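Side-chain contacts in EGF family domain-containing protein (Toxoplasma gondii, PDB 4Z80), which binds a peptide of the rhoptry neck protein RON2L1 and probably acts at the moving junction through which the parasite invades host cells: residues T14-F19 / S462-P467; K51-V56 / G402-T407; W355-K360 / K365-R370. All blocks are in the same frame, centred on the assembly; numbering follows the deposited sequence.

Three closures are nested in this chain. From the N terminus, the helix around Tyr-15 and Met-16 meets the tail at 462-467, so contact 1 closes a loop around nearly the whole modelled chain. Contact 2 lies within it, joining the loop after strand 43-51 to the start of strand 405-410. Innermost is contact 3, a hairpin whose strands, 353-359 and 363-366, are joined by a short turn. Trp-355 links all three: its ring meets Phe-19 of contact 1 and Trp-405 of contact 2 edge-to-face, while Phe-19 O accepts a hydrogen bond from Trp-405 NE1.

Contact 1 of 3, residues T14-F19 / S462-P467; sequences TYMDRF and SIAVLP
Met-16 and Ala-464 mark the closest backbone approach, 6.8 Å between their CA atoms, where Tyr-15 and Met-16 of the N-terminal helix meet the 3-10 turn 462-464. No hydrogen bond passes directly between the two segments, and their contact is apolar. The methyl CB of Ala-464 touches both Tyr-15 and Met-16: the ring atom CE2 of Tyr-15 comes within 3.6 Å of it, and SD of Met-16 lies 3.7 Å from this same Ala-464 CB. The bend of the Met-16 chain at chi2 (-62°) brings the thioether sulfur to the methyl. Beside them, Ile-463 and Tyr-15 run alongside one another, pointing opposite ways, and the CG2 branch of Ile-463 settles 3.7 Å from CB of Tyr-15. The aromatic ring is met obliquely by both aliphatic groups. The joint ties the N-terminal helix to the tail that runs on after strand 443-447, a tail attached to the three-stranded sheet of the hairpin through backbone hydrogen bonds from Ala-464 and Leu-466 to Leu-437. Polar bonds frame the apolar patch: Tyr-15 OH is hydrogen-bonded to the backbone N of Asp-461, and Ile-463 O receives NE of Arg-12. On the helix side, Tyr-15 O accepts twice, from Arg-18 N in the turn and from Arg-18 NE at 3.1 Å. This second bond is bent (138° at the hydrogen), and one face of the guanidinium lies over CD1 of Tyr-15.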
loop_
_atom_site.group_PDB
_atom_site.type_symbol
_atom_site.label_atom_id
_atom_site.label_comp_id
_atom_site.label_asym_id
_atom_site.label_seq_id
_atom_site.Cartn_x
_atom_site.Cartn_y
_atom_site.Cartn_z
ATOM N N THR A 14 12.135 -6.776 24.599
ATOM C CA THR A 14 10.963 -6.009 24.179
ATOM C C THR A 14 11.293 -5.127 22.979
ATOM O O THR A 14 10.510 -5.050 22.029
ATOM C CB THR A 14 10.427 -5.144 25.334
ATOM O OG1 THR A 14 9.887 -6.003 26.345
ATOM C CG2 THR A 14 9.339 -4.187 24.866
ATOM N N TYR A 15 12.451 -4.476 23.013
ATOM C CA TYR A 15 12.884 -3.637 21.904
ATOM C C TYR A 15 13.155 -4.477 20.653
ATOM O O TYR A 15 12.694 -4.137 19.563
ATOM C CB TYR A 15 14.137 -2.829 22.280
ATOM C CG TYR A 15 14.766 -2.119 21.092
ATOM C CD1 TYR A 15 14.204 -0.964 20.570
ATOM C CD2 TYR A 15 15.907 -2.623 20.485
ATOM C CE1 TYR A 15 14.771 -0.323 19.464
ATOM C CE2 TYR A 15 16.481 -1.988 19.391
ATOM C CZ TYR A 15 15.906 -0.847 18.885
ATOM O OH TYR A 15 16.495 -0.233 17.796
ATOM N N MET A 16 13.893 -5.571 20.808
ATOM C CA MET A 16 14.321 -6.363 19.652
ATOM C C MET A 16 13.167 -7.091 18.974
ATOM O O MET A 16 13.306 -7.532 17.834
ATOM C CB MET A 16 15.400 -7.367 20.067
ATOM C CG MET A 16 16.747 -6.716 20.366
ATOM S SD MET A 16 17.486 -5.863 18.977
ATOM C CE MET A 16 17.794 -7.223 17.842
ATOM N N ASP A 17 12.032 -7.188 19.663
ATOM C CA ASP A 17 10.812 -7.768 19.098
ATOM C C ASP A 17 10.428 -7.079 17.787
ATOM O O ASP A 17 9.840 -7.708 16.903
ATOM C CB ASP A 17 9.683 -7.666 20.135
ATOM C CG ASP A 17 8.364 -8.253 19.664
ATOM O OD1 ASP A 17 8.346 -9.340 19.054
ATOM O OD2 ASP A 17 7.327 -7.618 19.950
ATOM N N ARG A 18 10.795 -5.806 17.627
ATOM C CA ARG A 18 10.403 -5.063 16.432
ATOM C C ARG A 18 11.115 -5.591 15.178
ATOM O O ARG A 18 10.736 -5.238 14.058
ATOM C CB ARG A 18 10.666 -3.553 16.603
ATOM C CG ARG A 18 12.137 -3.134 16.551
ATOM C CD ARG A 18 12.338 -1.692 17.045
ATOM N NE ARG A 18 11.696 -1.514 18.343
ATOM C CZ ARG A 18 11.295 -0.346 18.841
ATOM N NH1 ARG A 18 11.485 0.778 18.163
ATOM N NH2 ARG A 18 10.702 -0.309 20.023
ATOM N N PHE A 19 12.123 -6.440 15.364
ATOM C CA PHE A 19 12.880 -6.991 14.237
ATOM C C PHE A 19 12.477 -8.435 13.942
ATOM O O PHE A 19 13.047 -9.060 13.042
ATOM C CB PHE A 19 14.390 -6.890 14.502
ATOM C CG PHE A 19 14.861 -5.474 14.706
ATOM C CD1 PHE A 19 14.850 -4.570 13.661
ATOM C CD2 PHE A 19 15.273 -5.046 15.955
ATOM C CE1 PHE A 19 15.264 -3.252 13.853
ATOM C CE2 PHE A 19 15.688 -3.736 16.148
ATOM C CZ PHE A 19 15.680 -2.847 15.096
ATOM N N SER A 462 20.285 1.937 22.157
ATOM C CA SER A 462 21.470 1.355 22.782
ATOM C C SER A 462 21.147 0.157 23.692
ATOM O O SER A 462 22.040 -0.629 24.008
ATOM C CB SER A 462 22.229 2.427 23.579
ATOM O OG SER A 462 21.426 2.985 24.598
ATOM N N ILE A 463 19.886 0.006 24.094
ATOM C CA ILE A 463 19.471 -1.168 24.862
ATOM C C ILE A 463 19.784 -2.473 24.119
ATOM O O ILE A 463 20.002 -3.518 24.737
ATOM C CB ILE A 463 17.964 -1.114 25.186
ATOM C CG1 ILE A 463 17.567 -2.179 26.219
ATOM C CG2 ILE A 463 17.116 -1.303 23.937
ATOM C CD1 ILE A 463 18.314 -2.091 27.539
ATOM N N ALA A 464 19.834 -2.397 22.794
ATOM C CA ALA A 464 20.089 -3.580 21.957
ATOM C C ALA A 464 21.541 -4.038 21.945
ATOM O O ALA A 464 21.825 -5.198 21.644
ATOM C CB ALA A 464 19.655 -3.298 20.543
ATOM N N VAL A 465 22.462 -3.133 22.260
ATOM C CA VAL A 465 23.874 -3.353 22.012
ATOM C C VAL A 465 24.564 -3.976 23.224
ATOM O O VAL A 465 24.419 -3.504 24.354
ATOM C CB VAL A 465 24.555 -2.027 21.604
ATOM C CG1 VAL A 465 26.037 -2.220 21.382
ATOM C CG2 VAL A 465 23.917 -1.475 20.336
ATOM N N LEU A 466 25.285 -5.066 22.976
ATOM C CA LEU A 466 26.079 -5.742 24.002
ATOM C C LEU A 466 27.495 -5.950 23.486
ATOM O O LEU A 466 27.716 -6.024 22.278
ATOM C CB LEU A 466 25.465 -7.092 24.387
ATOM C CG LEU A 466 24.140 -7.070 25.135
ATOM C CD1 LEU A 466 23.565 -8.480 25.238
ATOM C CD2 LEU A 466 24.308 -6.462 26.518
ATOM N N PRO A 467 28.470 -6.052 24.404
ATOM C CA PRO A 467 29.830 -6.392 23.979
ATOM C C PRO A 467 29.870 -7.769 23.324
ATOM O O PRO A 467 29.101 -8.655 23.715
ATOM C CB PRO A 467 30.632 -6.374 25.288
ATOM C CG PRO A 467 29.615 -6.524 26.374
ATOM C CD PRO A 467 28.358 -5.898 25.863
#

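Contact 2 of 3, residues K51-V56 / G402-T407; sequences KSNVGV and GYHWAT
A small, buried contact, part van der Waals and part water-bridged, joins Val-56 and Asn-53 to His-404 between the loop after strand 43-51 and the entry into strand 405-410. The backbones stay well apart, with 8.7 Å between the CA atoms of Val-56 and His-404, and side chains span the gap. Val-56 sends its CG2 branch obliquely onto the imidazole, 3.7 Å from CE1 of His-404. Asn-53 extends its side-chain amide toward the same ring. Its OD1 is 4.4 Å from His-404 NE2, too far for a direct bond, and one water fills in. That water donates to Asn-53 OD1 at 2.7 Å and lies 2.9 Å from His-404 NE2, in the plane of the ring. Strand 405-410 is an inner strand of a four-stranded antiparallel sheet packed against helix 378-387, and the disulfide Cys-381 to Cys-427 ties that helix to the neighbouring strand 424-430, consistent with a PAN fold. With CG anti to the carbonyl carbon (chi1 -67°), the imidazole of His-404 reaches Val-56 and the water. The other ring nitrogen, ND1, is hydrogen-bonded to Ser-448 OG, so the imidazole is held from two sides and its rotation is fixed. His-404 CB rests 3.5 Å above one face of the Trp-405 ring. Ile-21 of helix 21-24 touches both Val-56 and His-404.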
loop_
_atom_site.group_PDB
_atom_site.type_symbol
_atom_site.label_atom_id
_atom_site.label_comp_id
_atom_site.label_asym_id
_atom_site.label_seq_id
_atom_site.Cartn_x
_atom_site.Cartn_y
_atom_site.Cartn_z
ATOM N N LYS A 51 -2.657 -15.485 9.894
ATOM C CA LYS A 51 -1.416 -16.229 9.753
ATOM C C LYS A 51 -0.232 -15.304 9.956
ATOM O O LYS A 51 -0.359 -14.086 9.859
ATOM C CB LYS A 51 -1.327 -16.910 8.379
ATOM C CG LYS A 51 -1.017 -15.984 7.204
ATOM C CD LYS A 51 -0.860 -16.743 5.874
ATOM C CE LYS A 51 0.284 -17.775 5.874
ATOM N NZ LYS A 51 1.654 -17.177 5.752
ATOM N N SER A 52 0.923 -15.887 10.236
ATOM C CA SER A 52 2.152 -15.116 10.343
ATOM C C SER A 52 2.993 -15.307 9.083
ATOM O O SER A 52 2.572 -15.990 8.141
ATOM C CB SER A 52 2.925 -15.537 11.588
ATOM O OG SER A 52 3.377 -16.872 11.473
ATOM N N ASN A 53 4.166 -14.680 9.058
ATOM C CA ASN A 53 5.134 -14.900 7.990
ATOM C C ASN A 53 4.582 -14.590 6.597
ATOM O O ASN A 53 4.804 -15.345 5.642
ATOM C CB ASN A 53 5.632 -16.345 8.039
ATOM C CG ASN A 53 6.902 -16.559 7.231
ATOM O OD1 ASN A 53 7.770 -15.688 7.171
ATOM N ND2 ASN A 53 7.013 -17.727 6.597
ATOM N N VAL A 54 3.842 -13.491 6.484
ATOM C CA VAL A 54 3.382 -13.013 5.180
ATOM C C VAL A 54 4.596 -12.627 4.337
ATOM O O VAL A 54 5.589 -12.123 4.860
ATOM C CB VAL A 54 2.420 -11.806 5.334
ATOM C CG1 VAL A 54 2.087 -11.164 3.980
ATOM C CG2 VAL A 54 1.143 -12.246 6.030
ATOM N N GLY A 55 4.528 -12.856 3.029
ATOM C CA GLY A 55 5.633 -12.496 2.153
ATOM C C GLY A 55 5.979 -11.009 2.219
ATOM O O GLY A 55 5.091 -10.160 2.180
ATOM N N VAL A 56 7.268 -10.699 2.313
ATOM C CA VAL A 56 7.743 -9.315 2.407
ATOM C C VAL A 56 7.960 -8.694 1.021
ATOM O O VAL A 56 7.538 -7.567 0.754
ATOM C CB VAL A 56 9.055 -9.246 3.240
ATOM C CG1 VAL A 56 9.743 -7.874 3.141
ATOM C CG2 VAL A 56 8.765 -9.593 4.688
ATOM N N GLY A 402 14.105 -16.856 2.641
ATOM C CA GLY A 402 13.754 -16.690 4.041
ATOM C C GLY A 402 14.691 -15.766 4.796
ATOM O O GLY A 402 14.707 -15.782 6.030
ATOM N N TYR A 403 15.471 -14.968 4.072
ATOM C CA TYR A 403 16.416 -14.040 4.699
ATOM C C TYR A 403 15.717 -12.723 5.018
ATOM O O TYR A 403 15.206 -12.070 4.110
ATOM C CB TYR A 403 17.610 -13.742 3.784
ATOM C CG TYR A 403 18.347 -14.931 3.197
ATOM C CD1 TYR A 403 18.361 -16.167 3.831
ATOM C CD2 TYR A 403 19.044 -14.792 2.006
ATOM C CE1 TYR A 403 19.049 -17.245 3.270
ATOM C CE2 TYR A 403 19.736 -15.845 1.455
ATOM C CZ TYR A 403 19.734 -17.059 2.083
ATOM O OH TYR A 403 20.423 -18.094 1.476
ATOM N N HIS A 404 15.719 -12.313 6.285
ATOM C CA HIS A 404 15.096 -11.036 6.659
ATOM C C HIS A 404 16.049 -10.061 7.319
ATOM O O HIS A 404 15.657 -8.926 7.601
ATOM C CB HIS A 404 13.906 -11.277 7.578
ATOM C CG HIS A 404 12.792 -11.984 6.885
ATOM N ND1 HIS A 404 12.075 -11.401 5.862
ATOM C CD2 HIS A 404 12.335 -13.251 6.998
ATOM C CE1 HIS A 404 11.191 -12.270 5.402
ATOM N NE2 HIS A 404 11.332 -13.401 6.071
ATOM N N TRP A 405 17.286 -10.491 7.542
ATOM C CA TRP A 405 18.308 -9.685 8.199
ATOM C C TRP A 405 19.606 -9.882 7.453
ATOM O O TRP A 405 19.942 -11.014 7.092
ATOM C CB TRP A 405 18.474 -10.097 9.670
ATOM C CG TRP A 405 17.175 -10.187 10.398
ATOM C CD1 TRP A 405 16.553 -9.194 11.103
ATOM C CD2 TRP A 405 16.306 -11.327 10.465
ATOM N NE1 TRP A 405 15.357 -9.648 11.610
ATOM C CE2 TRP A 405 15.181 -10.954 11.228
ATOM C CE3 TRP A 405 16.370 -12.629 9.953
ATOM C CZ2 TRP A 405 14.142 -11.835 11.503
ATOM C CZ3 TRP A 405 15.338 -13.494 10.222
ATOM C CH2 TRP A 405 14.232 -13.101 10.979
ATOM N N ALA A 406 20.330 -8.788 7.221
ATOM C CA ALA A 406 21.664 -8.862 6.657
ATOM C C ALA A 406 22.604 -7.921 7.385
ATOM O O ALA A 406 22.198 -6.841 7.831
ATOM C CB ALA A 406 21.649 -8.531 5.179
ATOM N N THR A 407 23.863 -8.328 7.487
ATOM C CA THR A 407 24.931 -7.477 8.000
ATOM C C THR A 407 25.879 -7.222 6.863
ATOM O O THR A 407 26.405 -8.171 6.266
ATOM C CB THR A 407 25.702 -8.131 9.170
ATOM O OG1 THR A 407 24.831 -8.315 10.292
ATOM C CG2 THR A 407 26.913 -7.285 9.594
HETATM O O HOH W 1 10.272 -16.078 6.200
#

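Contact 3 of 3, residues W355-K360 / K365-R370; sequences WGVVSK and KPMNAR
Val-357 and Lys-365 form an antiparallel hydrogen-bonded pair. Val-357 N donates to Lys-365 O at 2.9 Å, and Lys-365 N returns a bond of the same length to Val-357 O. Further along, the bond from Met-367 N to Trp-355 O is weak, at 3.3 Å. Between these bonds Gly-356 and Pro-366 make a non-hydrogen-bonded pair, and the bare CA of Gly-356 lets Lys-365 O approach to 3.0 Å.

Aliphatic packing follows the backbone pairs. Val-357 and Lys-365 share a face of the sheet, where CG2 of Val-357 lies 3.8 Å from Lys-365 CE. Lys-365, its CG wedged between backbone N and carbonyl carbon (chi1 59°), runs out fully extended past CB of Ser-359. CG1 of Val-357 meets CG of Met-367, the two side chains crossing at about a right angle. Met-367 lays CG on CA of Gly-356 at 3.6 Å and, bent at chi3, brings CE to 3.7 Å from CB of Trp-355.

The lysine's polar end is bridged through water: one molecule donates to Ser-359 OG at 2.7 Å and accepts from Lys-365 NZ. Ser-359 OG is also hydrogen-bonded to Asp-469 OD2.

Strands 353-359 and 363-366 make a beta hairpin, widened by strand 436-440 to a three-stranded antiparallel sheet whose two outer strands are joined by the disulfide Cys-364 to Cys-436; the hairpin belongs to the apical membrane antigen part of the chain, consistent with a PAN fold.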
loop_
_atom_site.group_PDB
_atom_site.type_symbol
_atom_site.label_atom_id
_atom_site.label_comp_id
_atom_site.label_asym_id
_atom_site.label_seq_id
_atom_site.Cartn_x
_atom_site.Cartn_y
_atom_site.Cartn_z
ATOM N N TRP A 355 24.029 -7.867 13.397
ATOM C CA TRP A 355 23.013 -8.715 14.031
ATOM C C TRP A 355 23.631 -9.831 14.861
ATOM O O TRP A 355 24.564 -10.493 14.410
ATOM C CB TRP A 355 22.092 -9.362 12.988
ATOM C CG TRP A 355 21.347 -8.401 12.116
ATOM C CD1 TRP A 355 21.577 -8.143 10.797
ATOM C CD2 TRP A 355 20.237 -7.579 12.497
ATOM N NE1 TRP A 355 20.690 -7.208 10.335
ATOM C CE2 TRP A 355 19.852 -6.848 11.357
ATOM C CE3 TRP A 355 19.533 -7.395 13.690
ATOM C CZ2 TRP A 355 18.805 -5.931 11.378
ATOM C CZ3 TRP A 355 18.494 -6.492 13.711
ATOM C CH2 TRP A 355 18.137 -5.768 12.563
ATOM N N GLY A 356 23.082 -10.071 16.047
ATOM C CA GLY A 356 23.550 -11.164 16.881
ATOM C C GLY A 356 22.474 -11.810 17.726
ATOM O O GLY A 356 21.297 -11.434 17.675
ATOM N N VAL A 357 22.891 -12.807 18.503
ATOM C CA VAL A 357 22.040 -13.439 19.509
ATOM C C VAL A 357 22.796 -13.399 20.838
ATOM O O VAL A 357 24.014 -13.284 20.853
ATOM C CB VAL A 357 21.666 -14.891 19.133
ATOM C CG1 VAL A 357 20.807 -14.906 17.866
ATOM C CG2 VAL A 357 22.914 -15.751 18.963
ATOM N N VAL A 358 22.074 -13.471 21.949
ATOM C CA VAL A 358 22.709 -13.314 23.249
ATOM C C VAL A 358 23.587 -14.527 23.543
ATOM O O VAL A 358 23.229 -15.662 23.223
ATOM C CB VAL A 358 21.666 -13.117 24.367
ATOM C CG1 VAL A 358 22.331 -13.102 25.740
ATOM C CG2 VAL A 358 20.907 -11.809 24.155
ATOM N N SER A 359 24.748 -14.257 24.123
ATOM C CA SER A 359 25.676 -15.301 24.529
ATOM C C SER A 359 26.105 -15.062 25.972
ATOM O O SER A 359 26.560 -13.974 26.314
ATOM C CB SER A 359 26.888 -15.329 23.602
ATOM O OG SER A 359 27.793 -16.355 23.971
ATOM N N LYS A 360 25.925 -16.075 26.814
ATOM C CA LYS A 360 26.329 -16.013 28.218
ATOM C C LYS A 360 25.758 -14.798 28.945
ATOM O O LYS A 360 26.465 -14.119 29.691
ATOM C CB LYS A 360 27.854 -16.011 28.327
ATOM C CG LYS A 360 28.514 -17.242 27.722
ATOM C CD LYS A 360 29.951 -16.963 27.328
ATOM C CE LYS A 360 30.518 -18.081 26.465
ATOM N NZ LYS A 360 30.756 -19.318 27.251
ATOM N N LYS A 365 26.824 -12.632 20.307
ATOM C CA LYS A 365 27.624 -13.266 19.269
ATOM C C LYS A 365 26.907 -13.117 17.931
ATOM O O LYS A 365 25.674 -13.103 17.879
ATOM C CB LYS A 365 27.885 -14.740 19.597
ATOM C CG LYS A 365 26.636 -15.585 19.757
ATOM C CD LYS A 365 26.987 -17.030 20.112
ATOM C CE LYS A 365 25.740 -17.870 20.304
ATOM N NZ LYS A 365 26.073 -19.264 20.722
ATOM N N PRO A 366 27.679 -12.973 16.846
ATOM C CA PRO A 366 27.015 -12.783 15.558
ATOM C C PRO A 366 26.189 -13.996 15.194
ATOM O O PRO A 366 26.508 -15.129 15.576
ATOM C CB PRO A 366 28.176 -12.568 14.581
ATOM C CG PRO A 366 29.370 -13.124 15.263
ATOM C CD PRO A 366 29.145 -12.913 16.723
ATOM N N MET A 367 25.107 -13.750 14.475
ATOM C CA MET A 367 24.274 -14.833 14.002
ATOM C C MET A 367 25.072 -15.631 12.975
ATOM O O MET A 367 26.076 -15.150 12.449
ATOM C CB MET A 367 22.974 -14.286 13.406
ATOM C CG MET A 367 22.193 -13.380 14.366
ATOM S SD MET A 367 20.413 -13.319 14.063
ATOM C CE MET A 367 20.347 -12.529 12.466
ATOM N N ASN A 368 24.623 -16.852 12.711
ATOM C CA ASN A 368 25.263 -17.713 11.728
ATOM C C ASN A 368 24.699 -17.446 10.341
ATOM O O ASN A 368 23.510 -17.673 10.099
ATOM C CB ASN A 368 25.070 -19.184 12.094
ATOM C CG ASN A 368 25.764 -19.563 13.391
ATOM O OD1 ASN A 368 26.869 -19.107 13.672
ATOM N ND2 ASN A 368 25.112 -20.406 14.186
ATOM N N ALA A 369 25.557 -16.983 9.436
ATOM C CA ALA A 369 25.138 -16.640 8.086
ATOM C C ALA A 369 24.635 -17.873 7.356
ATOM O O ALA A 369 25.221 -18.949 7.456
ATOM C CB ALA A 369 26.286 -15.998 7.310
ATOM N N ARG A 370 23.532 -17.702 6.643
ATOM C CA ARG A 370 23.033 -18.708 5.714
ATOM C C ARG A 370 23.780 -18.627 4.395
ATOM O O ARG A 370 23.958 -19.630 3.694
ATOM C CB ARG A 370 21.542 -18.503 5.451
ATOM C CG ARG A 370 20.648 -18.589 6.680
ATOM C CD ARG A 370 20.617 -19.975 7.299
ATOM N NE ARG A 370 20.351 -21.009 6.298
ATOM C CZ ARG A 370 19.148 -21.302 5.808
ATOM N NH1 ARG A 370 18.069 -20.647 6.216
ATOM N NH2 ARG A 370 19.024 -22.262 4.896
HETATM O O HOH W 2 27.141 -18.985 23.622
#